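PDB 3LET: protein adenylyltransferase VopS from Vibrio parahaemolyticus, which transfers AMP from ATP to a threonine of host Rho GTPases, blocking their interaction with downstream effectors and so inhibiting actin assembly in infected cells. Local coordinates for residues L288-E293 and D297-L302; R171-I176 and S192-Y197; Q14-Q19 and G27-K32. All coordinates share one frame; numbering follows the deposited sequence.

Interaction 1: L288-E293 and D297-L302; sequences LYAIAE and DSFNPL
Tyr289 holds its ring carbon CG opposite the backbone N (chi1 173°), which sends the phenol out across the segment 297-302, while Glu293 bends at chi2 (-74°) and folds its carboxylate back toward the same loop. The fold element is the C-terminal end of helix 281-295, closed by a Schellman motif. Asp297 supplies the positive-phi residue, and Ser298 N returns to Glu293 O at 3.0 Å, the 6→1 bond of the motif. Ser298 OG reaches the same carbonyl oxygen at 3.2 Å, so one helical C=O is gripped by two donors of a single residue, both from the same face of its plane.

A second fork lies beyond it. Glu293 OE1 takes Asn300 N on its anti lone pair at 3.1 Å and Asn300 ND2 on its syn lone pair at 2.9 Å, two bonds that would limit the rotation of the carboxylate. The carboxylate and amide planes stand 56° apart, and a water that donates to Glu293 OE2 also receives a weak bond from Asn300 ND2.

Next to these polar pairs, apolar groups of Tyr289, Phe299 and Leu302 meet. Leu302 CD1 sits over the centre of one face of the Tyr289 ring as a CH-pi contact, 4.0 Å from the centroid and near the ring normal, and Glu293 CG lies off-centre over the opposite face. The Phe299 ring approaches obliquely, its CE1 4.0 Å from Tyr289 CE2, and both rings also meet that of Trp175. Arg286, an ATP-binding residue by similarity, lies close by on the same helix, which places this helix end beside what is probably the nucleotide-binding part of the Fido domain. Tyr289 OH donates a very short 2.5 Å bond to Asn300 O, which lies at the edge of the ring and in its plane.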
ATOM      1  N   LEU A 288      -6.512  -4.742  14.839  1.00  9.58           N
ATOM      2  CA  LEU A 288      -7.822  -4.316  14.274  1.00 10.01           C
ATOM      3  C   LEU A 288      -8.921  -5.371  14.472  1.00 12.16           C
ATOM      4  O   LEU A 288     -10.083  -5.030  14.687  1.00 13.97           O
ATOM      5  CB  LEU A 288      -7.744  -3.952  12.776  1.00 11.59           C
ATOM      6  CG  LEU A 288      -6.838  -2.746  12.496  1.00 12.85           C
ATOM      7  CD1 LEU A 288      -6.864  -2.450  10.997  1.00 11.83           C
ATOM      8  CD2 LEU A 288      -7.262  -1.513  13.252  1.00 18.95           C
ATOM      9  N   TYR A 289      -8.558  -6.643  14.391  1.00 13.23           N
ATOM     10  CA  TYR A 289      -9.526  -7.717  14.621  1.00 15.31           C
ATOM     11  C   TYR A 289     -10.069  -7.576  16.042  1.00 14.60           C
ATOM     12  O   TYR A 289     -11.293  -7.612  16.245  1.00 16.78           O
ATOM     13  CB  TYR A 289      -8.848  -9.086  14.469  1.00 11.83           C
ATOM     14  CG  TYR A 289      -9.764 -10.249  14.854  1.00 12.35           C
ATOM     15  CD1 TYR A 289     -10.751 -10.701  13.968  1.00 16.48           C
ATOM     16  CD2 TYR A 289      -9.629 -10.885  16.092  1.00 13.46           C
ATOM     17  CE1 TYR A 289     -11.588 -11.770  14.293  1.00 15.44           C
ATOM     18  CE2 TYR A 289     -10.487 -11.970  16.447  1.00 13.02           C
ATOM     19  CZ  TYR A 289     -11.445 -12.397  15.544  1.00 21.53           C
ATOM     20  OH  TYR A 289     -12.284 -13.442  15.904  1.00 19.25           O
ATOM     21  N   ALA A 290      -9.158  -7.445  17.016  1.00 12.74           N
ATOM     22  CA  ALA A 290      -9.548  -7.328  18.430  1.00 15.27           C
ATOM     23  C   ALA A 290     -10.393  -6.091  18.680  1.00 15.51           C
ATOM     24  O   ALA A 290     -11.373  -6.150  19.402  1.00 13.62           O
ATOM     25  CB  ALA A 290      -8.326  -7.302  19.348  1.00 18.14           C
ATOM     26  N   ILE A 291     -10.011  -4.950  18.123  1.00 12.55           N
ATOM     27  CA  ILE A 291     -10.806  -3.752  18.345  1.00 13.73           C
ATOM     28  C   ILE A 291     -12.205  -3.949  17.780  1.00 16.15           C
ATOM     29  O   ILE A 291     -13.193  -3.602  18.431  1.00 16.84           O
ATOM     30  CB  ILE A 291     -10.172  -2.528  17.687  1.00 15.27           C
ATOM     31  CG1 ILE A 291      -8.824  -2.209  18.356  1.00 12.22           C
ATOM     32  CG2 ILE A 291     -11.112  -1.317  17.757  1.00 14.71           C
ATOM     33  CD1 ILE A 291      -7.969  -1.228  17.489  1.00 15.63           C
ATOM     34  N   ALA A 292     -12.296  -4.488  16.566  1.00 12.74           N
ATOM     35  CA  ALA A 292     -13.618  -4.723  15.954  1.00 19.89           C
ATOM     36  C   ALA A 292     -14.444  -5.656  16.846  1.00 21.89           C
ATOM     37  O   ALA A 292     -15.634  -5.434  17.083  1.00 18.55           O
ATOM     38  CB  ALA A 292     -13.487  -5.316  14.531  1.00 16.11           C
ATOM     39  N   GLU A 293     -13.801  -6.689  17.363  1.00 15.09           N
ATOM     40  CA  GLU A 293     -14.509  -7.654  18.209  1.00 23.48           C
ATOM     41  C   GLU A 293     -15.032  -6.979  19.468  1.00 22.61           C
ATOM     42  O   GLU A 293     -16.170  -7.229  19.905  1.00 20.53           O
ATOM     43  CB  GLU A 293     -13.580  -8.785  18.627  1.00 24.48           C
ATOM     44  CG  GLU A 293     -13.269  -9.774  17.529  1.00 24.60           C
ATOM     45  CD  GLU A 293     -14.459 -10.676  17.253  1.00 39.25           C
ATOM     46  OE1 GLU A 293     -14.700 -11.613  18.047  1.00 30.97           O
ATOM     47  OE2 GLU A 293     -15.155 -10.435  16.254  1.00 29.78           O
ATOM     48  N   ASP A 297     -18.841  -6.156  21.468  1.00 22.92           N
ATOM     49  CA  ASP A 297     -19.050  -6.816  22.780  1.00 20.88           C
ATOM     50  C   ASP A 297     -18.718  -8.308  22.755  1.00 28.16           C
ATOM     51  O   ASP A 297     -19.469  -9.166  23.259  1.00 23.00           O
ATOM     52  CB  ASP A 297     -20.504  -6.597  23.261  1.00 33.78           C
ATOM     53  CG  ASP A 297     -20.707  -6.979  24.730  1.00 47.78           C
ATOM     54  OD1 ASP A 297     -19.731  -6.894  25.510  1.00 47.83           O
ATOM     55  OD2 ASP A 297     -21.846  -7.355  25.110  1.00 39.95           O
ATOM     56  N   SER A 298     -17.580  -8.648  22.183  1.00 19.87           N
ATOM     57  CA  SER A 298     -17.212 -10.057  22.091  1.00 23.44           C
ATOM     58  C   SER A 298     -15.714 -10.166  21.955  1.00 27.55           C
ATOM     59  O   SER A 298     -15.043  -9.178  21.706  1.00 17.96           O
ATOM     60  CB  SER A 298     -17.877 -10.701  20.875  1.00 43.71           C
ATOM     61  OG  SER A 298     -17.299 -10.218  19.666  1.00 51.55           O
ATOM     62  N   PHE A 299     -15.181 -11.360  22.146  1.00 19.06           N
ATOM     63  CA  PHE A 299     -13.837 -11.628  21.659  1.00 22.96           C
ATOM     64  C   PHE A 299     -13.647 -13.116  21.436  1.00 20.23           C
ATOM     65  O   PHE A 299     -13.659 -13.899  22.371  1.00 19.44           O
ATOM     66  CB  PHE A 299     -12.720 -11.099  22.558  1.00 19.98           C
ATOM     67  CG  PHE A 299     -11.366 -11.484  22.044  1.00 14.52           C
ATOM     68  CD1 PHE A 299     -10.930 -11.002  20.811  1.00 17.12           C
ATOM     69  CD2 PHE A 299     -10.590 -12.417  22.701  1.00 17.44           C
ATOM     70  CE1 PHE A 299      -9.744 -11.395  20.291  1.00 17.72           C
ATOM     71  CE2 PHE A 299      -9.389 -12.822  22.175  1.00 17.38           C
ATOM     72  CZ  PHE A 299      -8.952 -12.299  20.966  1.00 17.81           C
ATOM     73  N   ASN A 300     -13.475 -13.480  20.171  1.00 17.56           N
ATOM     74  CA  ASN A 300     -13.232 -14.854  19.767  1.00 24.75           C
ATOM     75  C   ASN A 300     -11.841 -14.939  19.139  1.00 14.50           C
ATOM     76  O   ASN A 300     -11.620 -14.369  18.081  1.00 22.32           O
ATOM     77  CB  ASN A 300     -14.267 -15.250  18.717  1.00 34.23           C
ATOM     78  CG  ASN A 300     -15.702 -14.997  19.186  1.00 49.91           C
ATOM     79  OD1 ASN A 300     -16.216 -15.715  20.037  1.00 42.91           O
ATOM     80  ND2 ASN A 300     -16.348 -13.971  18.625  1.00 38.82           N
ATOM     81  N   PRO A 301     -10.896 -15.625  19.795  1.00 18.16           N
ATOM     82  CA  PRO A 301      -9.539 -15.651  19.234  1.00 18.00           C
ATOM     83  C   PRO A 301      -9.524 -16.511  17.955  1.00 22.30           C
ATOM     84  O   PRO A 301     -10.308 -17.454  17.846  1.00 21.54           O
ATOM     85  CB  PRO A 301      -8.723 -16.301  20.359  1.00 23.00           C
ATOM     86  CG  PRO A 301      -9.739 -17.149  21.088  1.00 30.00           C
ATOM     87  CD  PRO A 301     -10.942 -16.266  21.121  1.00 28.87           C
ATOM     88  N   LEU A 302      -8.671 -16.182  16.994  1.00 17.69           N
ATOM     89  CA  LEU A 302      -8.623 -16.920  15.731  1.00 17.90           C
ATOM     90  C   LEU A 302      -7.691 -18.108  15.801  1.00 17.94           C
ATOM     91  O   LEU A 302      -6.558 -17.983  16.248  1.00 24.96           O
ATOM     92  CB  LEU A 302      -8.101 -16.008  14.606  1.00 15.44           C
ATOM     93  CG  LEU A 302      -9.018 -14.860  14.179  1.00 20.97           C
ATOM     94  CD1 LEU A 302      -8.296 -13.891  13.207  1.00 19.25           C
ATOM     95  CD2 LEU A 302     -10.277 -15.415  13.542  1.00 22.88           C
TER
HETATM   96  O   HOH W   1     -16.967 -12.187  16.009  1.00 42.05           O

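Interaction 2: R171-I176 and S192-Y197; sequences RAAAWI and SLLKEY
Leu194 is the one residue of 192-197 that meets Ala172, Ala173 and Ile176, and it does so through CD2. Its CG stands opposite the backbone N (chi1 179°), and with chi2 near 58° the branch CD2 is directed at helix 168-179. There Leu194 CD2 settles among three side chains. It lies 3.8 Å from Ala172 CB and 3.9 Å from Ala173 CB, with the CD1 tip of Ile176 at 4.1 Å. The closest approach is to the backbone itself, since Leu194 CD2 is 3.4 Å from Ala173 N. The two consecutive alanines have nothing beyond CB, consistent with the methyl coming so near the main chain.

Ile176 turns CG1 away from its carbonyl carbon and continues extended, so that CD1 meets Leu194 at an oblique angle. No hydrogen bond crosses between the segments, and all four touching residues are buried. The geometry fits this sparse contact: the axes of the two short segments come no closer than 10.0 Å and run at 137°, an obliquely antiparallel crossing.

Both sides also press on helix 281-295, with Ile176 against Ala290 and Leu194 against Leu294. Ile176 is close to Arg286 as well, an ATP-binding residue by similarity. Helices packed against helix 281-295, which begins right after Gly280 within the Gly280-Asn281-Gly282 part of the Fic motif, are characteristic of the Fic fold.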
ATOM      1  N   ARG A 171      -8.548 -10.576  27.574  1.00 15.53           N
ATOM      2  CA  ARG A 171      -8.365 -11.767  26.752  1.00 15.21           C
ATOM      3  C   ARG A 171      -7.807 -11.387  25.372  1.00 13.13           C
ATOM      4  O   ARG A 171      -6.907 -12.043  24.845  1.00 17.69           O
ATOM      5  CB  ARG A 171      -9.701 -12.516  26.557  1.00 14.36           C
ATOM      6  CG  ARG A 171     -10.214 -13.158  27.872  1.00 16.38           C
ATOM      7  CD  ARG A 171     -11.539 -13.893  27.675  1.00 21.22           C
ATOM      8  NE  ARG A 171     -11.408 -14.928  26.656  1.00 22.70           N
ATOM      9  CZ  ARG A 171     -12.042 -14.928  25.487  1.00 23.52           C
ATOM     10  NH1 ARG A 171     -12.909 -13.965  25.168  1.00 18.08           N
ATOM     11  NH2 ARG A 171     -11.836 -15.940  24.651  1.00 22.63           N
ATOM     12  N   ALA A 172      -8.355 -10.330  24.786  1.00 11.74           N
ATOM     13  CA  ALA A 172      -7.898  -9.897  23.457  1.00 11.15           C
ATOM     14  C   ALA A 172      -6.454  -9.425  23.553  1.00 14.92           C
ATOM     15  O   ALA A 172      -5.639  -9.773  22.711  1.00 14.93           O
ATOM     16  CB  ALA A 172      -8.785  -8.796  22.935  1.00 13.32           C
ATOM     17  N   ALA A 173      -6.130  -8.642  24.580  1.00 12.57           N
ATOM     18  CA  ALA A 173      -4.738  -8.212  24.790  1.00 16.20           C
ATOM     19  C   ALA A 173      -3.791  -9.401  24.893  1.00 18.42           C
ATOM     20  O   ALA A 173      -2.764  -9.435  24.231  1.00 12.81           O
ATOM     21  CB  ALA A 173      -4.604  -7.317  26.025  1.00 12.99           C
ATOM     22  N   ALA A 174      -4.144 -10.403  25.692  1.00 15.21           N
ATOM     23  CA  ALA A 174      -3.319 -11.604  25.817  1.00 14.10           C
ATOM     24  C   ALA A 174      -3.086 -12.318  24.500  1.00 17.30           C
ATOM     25  O   ALA A 174      -1.996 -12.853  24.254  1.00 17.12           O
ATOM     26  CB  ALA A 174      -3.971 -12.601  26.818  1.00 19.00           C
ATOM     27  N   TRP A 175      -4.124 -12.347  23.671  1.00 11.25           N
ATOM     28  CA  TRP A 175      -4.068 -13.025  22.381  1.00 11.54           C
ATOM     29  C   TRP A 175      -3.091 -12.286  21.487  1.00 12.64           C
ATOM     30  O   TRP A 175      -2.221 -12.901  20.880  1.00 14.01           O
ATOM     31  CB  TRP A 175      -5.446 -13.053  21.740  1.00  9.98           C
ATOM     32  CG  TRP A 175      -5.434 -13.602  20.333  1.00 10.39           C
ATOM     33  CD1 TRP A 175      -5.161 -14.900  19.928  1.00 15.52           C
ATOM     34  CD2 TRP A 175      -5.763 -12.875  19.160  1.00 11.89           C
ATOM     35  NE1 TRP A 175      -5.288 -14.994  18.554  1.00 16.77           N
ATOM     36  CE2 TRP A 175      -5.663 -13.771  18.067  1.00 15.05           C
ATOM     37  CE3 TRP A 175      -6.150 -11.548  18.923  1.00 14.86           C
ATOM     38  CZ2 TRP A 175      -5.906 -13.361  16.761  1.00 15.74           C
ATOM     39  CZ3 TRP A 175      -6.398 -11.157  17.622  1.00 13.49           C
ATOM     40  CH2 TRP A 175      -6.265 -12.056  16.568  1.00 15.04           C
ATOM     41  N   ILE A 176      -3.233 -10.971  21.419  1.00 15.55           N
ATOM     42  CA  ILE A 176      -2.330 -10.178  20.569  1.00 13.75           C
ATOM     43  C   ILE A 176      -0.881 -10.320  21.071  1.00 16.80           C
ATOM     44  O   ILE A 176       0.044 -10.553  20.296  1.00 13.17           O
ATOM     45  CB  ILE A 176      -2.746  -8.686  20.557  1.00 11.14           C
ATOM     46  CG1 ILE A 176      -4.179  -8.522  20.032  1.00 13.37           C
ATOM     47  CG2 ILE A 176      -1.780  -7.874  19.657  1.00 15.86           C
ATOM     48  CD1 ILE A 176      -4.773  -7.129  20.295  1.00 19.48           C
ATOM     49  N   SER A 192      -2.396  -1.051  26.436  1.00 17.76           N
ATOM     50  CA  SER A 192      -2.907   0.326  26.538  1.00 24.19           C
ATOM     51  C   SER A 192      -3.599   0.773  25.253  1.00 19.01           C
ATOM     52  O   SER A 192      -4.657   1.404  25.313  1.00 17.26           O
ATOM     53  CB  SER A 192      -1.793   1.336  26.841  1.00 27.56           C
ATOM     54  OG  SER A 192      -1.011   0.918  27.947  1.00 48.75           O
ATOM     55  N   LEU A 193      -2.998   0.468  24.105  1.00 16.44           N
ATOM     56  CA  LEU A 193      -3.566   0.900  22.826  1.00 17.62           C
ATOM     57  C   LEU A 193      -4.894   0.208  22.583  1.00 16.31           C
ATOM     58  O   LEU A 193      -5.832   0.791  22.053  1.00 12.42           O
ATOM     59  CB  LEU A 193      -2.604   0.650  21.649  1.00 15.97           C
ATOM     60  CG  LEU A 193      -1.423   1.631  21.543  1.00 26.78           C
ATOM     61  CD1 LEU A 193      -0.398   1.162  20.503  1.00 21.81           C
ATOM     62  CD2 LEU A 193      -1.914   3.040  21.199  1.00 25.18           C
ATOM     63  N   LEU A 194      -4.991  -1.043  22.987  1.00 16.62           N
ATOM     64  CA  LEU A 194      -6.214  -1.778  22.741  1.00 15.41           C
ATOM     65  C   LEU A 194      -7.357  -1.159  23.573  1.00 17.99           C
ATOM     66  O   LEU A 194      -8.481  -0.955  23.076  1.00 21.38           O
ATOM     67  CB  LEU A 194      -6.029  -3.238  23.121  1.00 18.53           C
ATOM     68  CG  LEU A 194      -7.264  -4.114  22.939  1.00 22.52           C
ATOM     69  CD1 LEU A 194      -7.791  -4.113  21.504  1.00 18.58           C
ATOM     70  CD2 LEU A 194      -6.890  -5.538  23.373  1.00 23.51           C
ATOM     71  N   LYS A 195      -7.082  -0.867  24.834  1.00 20.04           N
ATOM     72  CA  LYS A 195      -8.103  -0.244  25.679  1.00 22.18           C
ATOM     73  C   LYS A 195      -8.499   1.104  25.122  1.00 24.43           C
ATOM     74  O   LYS A 195      -9.679   1.482  25.106  1.00 24.18           O
ATOM     75  CB  LYS A 195      -7.574  -0.056  27.107  1.00 21.36           C
ATOM     76  CG  LYS A 195      -7.347  -1.380  27.843  1.00 28.31           C
ATOM     77  CD  LYS A 195      -6.974  -1.092  29.302  1.00 45.23           C
ATOM     78  CE  LYS A 195      -6.184  -2.211  29.925  1.00 57.43           C
ATOM     79  NZ  LYS A 195      -7.017  -3.405  30.168  1.00 66.39           N
ATOM     80  N   GLU A 196      -7.487   1.853  24.709  1.00 14.91           N
ATOM     81  CA  GLU A 196      -7.715   3.179  24.141  1.00 18.30           C
ATOM     82  C   GLU A 196      -8.620   3.150  22.890  1.00 22.09           C
ATOM     83  O   GLU A 196      -9.599   3.891  22.808  1.00 18.68           O
ATOM     84  CB  GLU A 196      -6.365   3.833  23.822  1.00 18.79           C
ATOM     85  CG  GLU A 196      -6.501   5.262  23.298  1.00 33.86           C
ATOM     86  CD  GLU A 196      -5.152   5.928  23.047  1.00 38.72           C
ATOM     87  OE1 GLU A 196      -4.129   5.470  23.597  1.00 28.91           O
ATOM     88  OE2 GLU A 196      -5.114   6.922  22.308  1.00 41.80           O
ATOM     89  N   TYR A 197      -8.301   2.306  21.909  1.00 17.49           N
ATOM     90  CA  TYR A 197      -9.145   2.225  20.711  1.00 20.53           C
ATOM     91  C   TYR A 197     -10.471   1.485  20.940  1.00 26.91           C
ATOM     92  O   TYR A 197     -11.423   1.632  20.179  1.00 20.60           O
ATOM     93  CB  TYR A 197      -8.373   1.606  19.537  1.00 15.63           C
ATOM     94  CG  TYR A 197      -7.481   2.651  18.897  1.00 20.28           C
ATOM     95  CD1 TYR A 197      -6.351   3.122  19.563  1.00 18.47           C
ATOM     96  CD2 TYR A 197      -7.799   3.206  17.666  1.00 20.26           C
ATOM     97  CE1 TYR A 197      -5.542   4.106  18.999  1.00 22.63           C
ATOM     98  CE2 TYR A 197      -6.986   4.192  17.079  1.00 21.57           C
ATOM     99  CZ  TYR A 197      -5.856   4.629  17.753  1.00 27.42           C
ATOM    100  OH  TYR A 197      -5.043   5.604  17.195  1.00 26.46           O
TER

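Interaction 3: Q14-Q19 and G27-K32; sequences QAQRLQ and GQMLFK
Arg17 and Met29 face each other where helices 14-18 and 23-30 pack after a short connection, and their meeting is first of all an aliphatic one. Arg17 CG lies 3.7 Å from Met29 CE, and the two chains pass obliquely, with Met29 CB also resting against CG and CD of the arginine. Met29 is extended as far as SD and then bends (chi3 66°), which folds its terminal methyl back over segment 14-19. This brings Met29 CE 3.9 Å from Gln16 CD, so one methyl touches the amide carbon of Gln16 and CG of Arg17. The chains of Gln16 and Met29 cross at about a right angle.

The second kind of contact involves a flat charged group. Arg17 bends at chi3 (-67°), and its guanidinium is laid against Leu30, whose CD1 sits 3.5 Å above one face, off toward the rim, and 3.8 Å from Arg17 NE. The two side chains cross nearly perpendicularly. Nearer the arginine backbone, Arg17 CD comes 3.7 Å from Leu30 N.

Polar bonding between the segments is absent: no hydrogen bond or salt bridge links them. The charge of Arg17 is met elsewhere, by a salt bridge from NE to Glu60 OE2 that probably steadies the guanidinium while its face rests on the leucine.

Leu30 also lies near Leu49, an ATP-binding residue by similarity. Glu60 belongs to helix 58-75, which touches Leu30 through Glu60 and Leu61 and Leu18 through Gln63. The short helices 14-18 and 23-30 of the VopS N-terminal domain thus pack on each other and on this longer helix.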
ATOM      1  N   GLN A  14      15.027  28.189 -14.179  1.00 50.01           N
ATOM      2  CA  GLN A  14      14.663  26.833 -13.783  1.00 46.25           C
ATOM      3  C   GLN A  14      13.556  26.812 -12.722  1.00 48.45           C
ATOM      4  O   GLN A  14      12.626  26.007 -12.806  1.00 48.41           O
ATOM      5  CB  GLN A  14      15.885  26.071 -13.266  1.00 41.65           C
ATOM      6  CG  GLN A  14      15.533  24.722 -12.622  1.00 30.00           C
ATOM      7  CD  GLN A  14      16.746  24.030 -12.008  1.00 38.61           C
ATOM      8  OE1 GLN A  14      17.795  24.648 -11.820  1.00 29.92           O
ATOM      9  NE2 GLN A  14      16.597  22.738 -11.682  1.00 30.13           N
ATOM     10  N   ALA A  15      13.656  27.691 -11.728  1.00 40.19           N
ATOM     11  CA  ALA A  15      12.677  27.735 -10.641  1.00 37.01           C
ATOM     12  C   ALA A  15      11.276  28.036 -11.166  1.00 43.23           C
ATOM     13  O   ALA A  15      10.295  27.447 -10.711  1.00 41.48           O
ATOM     14  CB  ALA A  15      13.072  28.763  -9.605  1.00 35.78           C
ATOM     15  N   GLN A  16      11.188  28.965 -12.112  1.00 34.07           N
ATOM     16  CA  GLN A  16       9.924  29.255 -12.781  1.00 36.65           C
ATOM     17  C   GLN A  16       9.435  28.000 -13.539  1.00 32.91           C
ATOM     18  O   GLN A  16       8.284  27.601 -13.416  1.00 31.69           O
ATOM     19  CB  GLN A  16      10.107  30.431 -13.747  1.00 48.96           C
ATOM     20  CG  GLN A  16       8.853  30.826 -14.508  1.00 71.29           C
ATOM     21  CD  GLN A  16       9.054  32.047 -15.409  1.00 85.54           C
ATOM     22  OE1 GLN A  16      10.175  32.362 -15.825  1.00 76.88           O
ATOM     23  NE2 GLN A  16       7.956  32.730 -15.720  1.00 93.75           N
ATOM     24  N   ARG A  17      10.321  27.369 -14.302  1.00 27.37           N
ATOM     25  CA  ARG A  17       9.917  26.248 -15.152  1.00 30.71           C
ATOM     26  C   ARG A  17       9.419  25.073 -14.326  1.00 33.34           C
ATOM     27  O   ARG A  17       8.541  24.337 -14.764  1.00 38.63           O
ATOM     28  CB  ARG A  17      11.062  25.820 -16.076  1.00 30.02           C
ATOM     29  CG  ARG A  17      11.396  26.859 -17.139  1.00 32.07           C
ATOM     30  CD  ARG A  17      12.427  26.340 -18.121  1.00 37.41           C
ATOM     31  NE  ARG A  17      13.736  26.140 -17.498  1.00 39.50           N
ATOM     32  CZ  ARG A  17      14.693  27.063 -17.430  1.00 46.00           C
ATOM     33  NH1 ARG A  17      14.503  28.273 -17.940  1.00 45.19           N
ATOM     34  NH2 ARG A  17      15.851  26.770 -16.856  1.00 29.13           N
ATOM     35  N   LEU A  18       9.977  24.890 -13.133  1.00 32.76           N
ATOM     36  CA  LEU A  18       9.572  23.778 -12.276  1.00 39.54           C
ATOM     37  C   LEU A  18       8.151  23.912 -11.734  1.00 47.64           C
ATOM     38  O   LEU A  18       7.520  22.915 -11.356  1.00 41.55           O
ATOM     39  CB  LEU A  18      10.550  23.633 -11.116  1.00 36.51           C
ATOM     40  CG  LEU A  18      11.781  22.836 -11.519  1.00 36.33           C
ATOM     41  CD1 LEU A  18      12.887  22.980 -10.483  1.00 33.61           C
ATOM     42  CD2 LEU A  18      11.388  21.367 -11.742  1.00 35.62           C
ATOM     43  N   GLN A  19       7.638  25.137 -11.708  1.00 39.12           N
ATOM     44  CA  GLN A  19       6.303  25.378 -11.178  1.00 43.26           C
ATOM     45  C   GLN A  19       5.208  25.256 -12.239  1.00 51.75           C
ATOM     46  O   GLN A  19       4.027  25.385 -11.917  1.00 53.74           O
ATOM     47  CB  GLN A  19       6.231  26.765 -10.535  1.00 56.39           C
ATOM     48  CG  GLN A  19       7.285  27.021  -9.475  1.00 62.61           C
ATOM     49  CD  GLN A  19       7.424  28.499  -9.155  1.00 79.66           C
ATOM     50  OE1 GLN A  19       6.562  29.308  -9.503  1.00 86.34           O
ATOM     51  NE2 GLN A  19       8.519  28.861  -8.495  1.00 83.14           N
ATOM     52  N   GLY A  27       8.981  21.666 -20.674  1.00 24.24           N
ATOM     53  CA  GLY A  27       9.761  21.401 -21.866  1.00 20.49           C
ATOM     54  C   GLY A  27       9.631  22.541 -22.865  1.00 30.73           C
ATOM     55  O   GLY A  27      10.630  22.996 -23.420  1.00 26.82           O
ATOM     56  N   GLN A  28       8.407  23.005 -23.100  1.00 26.94           N
ATOM     57  CA  GLN A  28       8.188  24.116 -24.025  1.00 29.83           C
ATOM     58  C   GLN A  28       9.088  25.276 -23.654  1.00 35.77           C
ATOM     59  O   GLN A  28       9.674  25.923 -24.527  1.00 37.21           O
ATOM     60  CB  GLN A  28       6.734  24.592 -23.976  1.00 29.07           C
ATOM     61  CG  GLN A  28       5.729  23.712 -24.711  1.00 26.99           C
ATOM     62  CD  GLN A  28       4.323  24.231 -24.514  1.00 33.93           C
ATOM     63  OE1 GLN A  28       4.087  25.078 -23.656  1.00 43.17           O
ATOM     64  NE2 GLN A  28       3.390  23.740 -25.299  1.00 34.13           N
ATOM     65  N   MET A  29       9.192  25.545 -22.356  1.00 31.69           N
ATOM     66  CA  MET A  29       9.984  26.672 -21.877  1.00 34.17           C
ATOM     67  C   MET A  29      11.486  26.403 -21.992  1.00 41.16           C
ATOM     68  O   MET A  29      12.235  27.256 -22.456  1.00 46.19           O
ATOM     69  CB  MET A  29       9.621  27.001 -20.425  1.00 34.99           C
ATOM     70  CG  MET A  29       8.211  27.550 -20.258  1.00 31.81           C
ATOM     71  SD  MET A  29       7.785  27.971 -18.556  1.00 49.90           S
ATOM     72  CE  MET A  29       8.904  29.333 -18.235  1.00 88.73           C
ATOM     73  N   LEU A  30      11.925  25.216 -21.585  1.00 28.14           N
ATOM     74  CA  LEU A  30      13.357  24.897 -21.552  1.00 25.99           C
ATOM     75  C   LEU A  30      13.908  24.700 -22.954  1.00 32.82           C
ATOM     76  O   LEU A  30      15.031  25.101 -23.249  1.00 36.65           O
ATOM     77  CB  LEU A  30      13.618  23.633 -20.723  1.00 22.52           C
ATOM     78  CG  LEU A  30      15.090  23.211 -20.570  1.00 28.10           C
ATOM     79  CD1 LEU A  30      15.957  24.340 -19.961  1.00 30.81           C
ATOM     80  CD2 LEU A  30      15.197  21.948 -19.737  1.00 23.29           C
ATOM     81  N   PHE A  31      13.110  24.091 -23.817  1.00 33.81           N
ATOM     82  CA  PHE A  31      13.550  23.749 -25.154  1.00 45.17           C
ATOM     83  C   PHE A  31      13.158  24.838 -26.159  1.00 50.67           C
ATOM     84  O   PHE A  31      13.478  24.750 -27.345  1.00 47.87           O
ATOM     85  CB  PHE A  31      12.961  22.403 -25.561  1.00 32.42           C
ATOM     86  CG  PHE A  31      13.424  21.250 -24.701  1.00 25.38           C
ATOM     87  CD1 PHE A  31      14.584  21.353 -23.931  1.00 25.07           C
ATOM     88  CD2 PHE A  31      12.741  20.052 -24.708  1.00 26.54           C
ATOM     89  CE1 PHE A  31      15.031  20.279 -23.149  1.00 19.26           C
ATOM     90  CE2 PHE A  31      13.169  18.969 -23.923  1.00 27.19           C
ATOM     91  CZ  PHE A  31      14.329  19.079 -23.150  1.00 23.37           C
ATOM     92  N   LYS A  32      12.470  25.864 -25.671  1.00 39.73           N
ATOM     93  CA  LYS A  32      12.021  26.953 -26.528  1.00 48.44           C
ATOM     94  C   LYS A  32      11.269  26.397 -27.725  1.00 45.49           C
ATOM     95  O   LYS A  32      11.590  26.715 -28.874  1.00 46.04           O
ATOM     96  CB  LYS A  32      13.225  27.764 -26.996  1.00 51.03           C
ATOM     97  CG  LYS A  32      14.105  28.242 -25.859  1.00 58.41           C
ATOM     98  CD  LYS A  32      15.465  28.698 -26.358  1.00 71.21           C
ATOM     99  CE  LYS A  32      16.157  29.583 -25.336  1.00 82.69           C
ATOM    100  NZ  LYS A  32      16.251  28.933 -23.994  1.00 88.62           N
TER

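Overall arrangement
From the N terminus, interaction 3 comes first and closes the short loop between helices 14-18 and 23-30 in the VopS N-terminal domain. Much later, interaction 2 closes the turn between helices 168-179 and 184-199, and interaction 1 closes the end of helix 281-295 onto the loop that follows. The three are in series, so none nests within or crosses another. Interactions 1 and 2, their centres 10 Å apart, gather these last three helices and that loop into one region, joined by a probable hydrogen bond from Arg171 NH1 to Phe299 O. Interaction 3 stands apart, its centre about 56 Å from that of interaction 1, on the opposite side of the chain's centre.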